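Local coordinates for histidine-containing phosphotransfer protein 2 (Oryza sativa, PDB 1YVI) that relays phosphoryl groups from cytokinin sensor histidine kinases to response regulators through a histidine, acting as a positive regulator of cytokinin signalling, at residues N59-L64 against M115-V120. Numbering follows the deposited sequence.
Sequences NEIATL and MALAVV
Leu117 reaches from helix 110-142 to helix 42-65 and sets its two methyl groups against Ile61 and Ala62, making a small contact of apolar side chains that buries 127 Å² in all. Its CB points toward the other helix, and CG continues outward anti to the backbone N (chi1 -167°), which delivers the forked end of the side chain to the facing backbone. CD2 meets both residues: it settles on the main chain of Ala62, with 3.7 Å from Leu117 CD2 to Ala62 N, and lies 3.9 Å from Ala62 CB. Of the two, Leu117 CD1 meets Ile61 alone, 4.0 Å from Ile61 CG2, with Ile61 CB and Ile61 CD1 slightly farther off. Ile61 meets the fork mainly with CG2, which is anti to its own backbone N and lies 3.9 Å from Leu117 CD2; the two side chains meet at a slant rather than lying alongside. This is the close part of the interface, and the small side chain of Ala62 probably lets the leucine methyl come down to the helix backbone. The nearest CA atoms, those of Ala62 and Leu117, are 7.6 Å apart, a separation the leucine side chain spans. An alanine in place of Leu117 would probably open a gap over Ala62 and leave Ile61 CG2 without its partner in residues 115-120. Around Ala62, itself partly exposed, the contact gives way to the solvent side, where Asn59 and Thr63 are exposed and take no part. Toward the interior, helix 72-89 borders both segments, with Tyr78 touching Ile61 and Leu82 touching Val120. Helix 92-106 packs on helix 110-142 through Phe101 and Phe104 against Ala116, completing the helical bundle of the HPt domain.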
loop_
_atom_site.group_PDB
_atom_site.type_symbol
_atom_site.label_atom_id
_atom_site.label_comp_id
_atom_site.label_asym_id
_atom_site.label_seq_id
_atom_site.Cartn_x
_atom_site.Cartn_y
_atom_site.Cartn_z
ATOM N N ASN A 59 0.811 -4.433 11.487
ATOM C CA ASN A 59 0.602 -5.235 12.704
ATOM C C ASN A 59 1.798 -5.198 13.617
ATOM O O ASN A 59 1.619 -5.153 14.830
ATOM C CB ASN A 59 0.277 -6.671 12.359
ATOM C CG ASN A 59 -1.070 -6.808 11.679
ATOM O OD1 ASN A 59 -1.963 -5.999 11.887
ATOM N ND2 ASN A 59 -1.227 -7.876 10.884
ATOM N N GLU A 60 3.025 -5.159 13.080
ATOM C CA GLU A 60 4.218 -5.020 13.960
ATOM C C GLU A 60 4.269 -3.668 14.672
ATOM O O GLU A 60 4.697 -3.575 15.833
ATOM C CB GLU A 60 5.566 -5.203 13.209
ATOM C CG GLU A 60 5.738 -6.528 12.521
ATOM C CD GLU A 60 6.129 -7.695 13.425
ATOM O OE1 GLU A 60 6.180 -7.526 14.672
ATOM O OE2 GLU A 60 6.387 -8.799 12.863
ATOM N N ILE A 61 3.964 -2.607 13.942
ATOM C CA ILE A 61 3.856 -1.293 14.570
ATOM C C ILE A 61 2.784 -1.280 15.686
ATOM O O ILE A 61 3.067 -0.811 16.798
ATOM C CB ILE A 61 3.517 -0.215 13.545
ATOM C CG1 ILE A 61 4.724 -0.032 12.562
ATOM C CG2 ILE A 61 3.332 1.173 14.241
ATOM C CD1 ILE A 61 4.302 0.713 11.244
ATOM N N ALA A 62 1.579 -1.790 15.388
ATOM C CA ALA A 62 0.514 -1.908 16.423
ATOM C C ALA A 62 1.039 -2.554 17.692
ATOM O O ALA A 62 0.820 -2.033 18.806
ATOM C CB ALA A 62 -0.740 -2.636 15.877
ATOM N N THR A 63 1.747 -3.658 17.555
ATOM C CA THR A 63 2.341 -4.363 18.686
ATOM C C THR A 63 3.333 -3.525 19.459
ATOM O O THR A 63 3.295 -3.512 20.706
ATOM C CB THR A 63 3.005 -5.699 18.250
ATOM O OG1 THR A 63 1.990 -6.519 17.716
ATOM C CG2 THR A 63 3.691 -6.422 19.406
ATOM N N LEU A 64 4.210 -2.809 18.751
ATOM C CA LEU A 64 5.141 -1.933 19.419
ATOM C C LEU A 64 4.413 -0.870 20.234
ATOM O O LEU A 64 4.857 -0.480 21.363
ATOM C CB LEU A 64 6.104 -1.278 18.410
ATOM C CG LEU A 64 7.116 -2.157 17.640
ATOM C CD1 LEU A 64 7.762 -1.288 16.546
ATOM C CD2 LEU A 64 8.177 -2.666 18.608
ATOM N N MET A 115 -2.950 7.207 16.348
ATOM C CA MET A 115 -3.888 7.936 15.462
ATOM C C MET A 115 -3.333 7.970 14.058
ATOM O O MET A 115 -4.088 7.793 13.088
ATOM C CB MET A 115 -4.127 9.387 15.921
ATOM C CG MET A 115 -5.068 9.551 17.145
ATOM S SD MET A 115 -5.525 11.321 17.237
ATOM C CE MET A 115 -6.764 11.493 15.922
ATOM N N ALA A 116 -2.013 8.080 13.936
ATOM C CA ALA A 116 -1.376 8.011 12.602
ATOM C C ALA A 116 -1.518 6.605 11.949
ATOM O O ALA A 116 -1.755 6.487 10.742
ATOM C CB ALA A 116 0.120 8.457 12.683
ATOM N N LEU A 117 -1.376 5.561 12.777
ATOM C CA LEU A 117 -1.492 4.192 12.292
ATOM C C LEU A 117 -2.909 3.906 11.829
ATOM O O LEU A 117 -3.100 3.202 10.814
ATOM C CB LEU A 117 -1.073 3.169 13.346
ATOM C CG LEU A 117 -0.878 1.722 12.803
ATOM C CD1 LEU A 117 0.293 1.696 11.750
ATOM C CD2 LEU A 117 -0.583 0.865 14.061
ATOM N N ALA A 118 -3.905 4.485 12.516
ATOM C CA ALA A 118 -5.278 4.338 12.024
ATOM C C ALA A 118 -5.441 4.941 10.615
ATOM O O ALA A 118 -6.124 4.360 9.763
ATOM C CB ALA A 118 -6.284 4.971 13.021
ATOM N N VAL A 119 -4.827 6.110 10.356
ATOM C CA VAL A 119 -4.867 6.701 9.008
ATOM C C VAL A 119 -4.100 5.779 8.010
ATOM O O VAL A 119 -4.503 5.624 6.821
ATOM C CB VAL A 119 -4.311 8.206 8.993
ATOM C CG1 VAL A 119 -4.348 8.804 7.574
ATOM C CG2 VAL A 119 -5.104 9.147 10.064
ATOM N N VAL A 120 -2.978 5.223 8.461
ATOM C CA VAL A 120 -2.249 4.264 7.601
ATOM C C VAL A 120 -3.203 3.129 7.192
ATOM O O VAL A 120 -3.295 2.726 6.008
ATOM C CB VAL A 120 -0.977 3.722 8.250
ATOM C CG1 VAL A 120 -0.353 2.516 7.378
ATOM C CG2 VAL A 120 0.087 4.841 8.434
#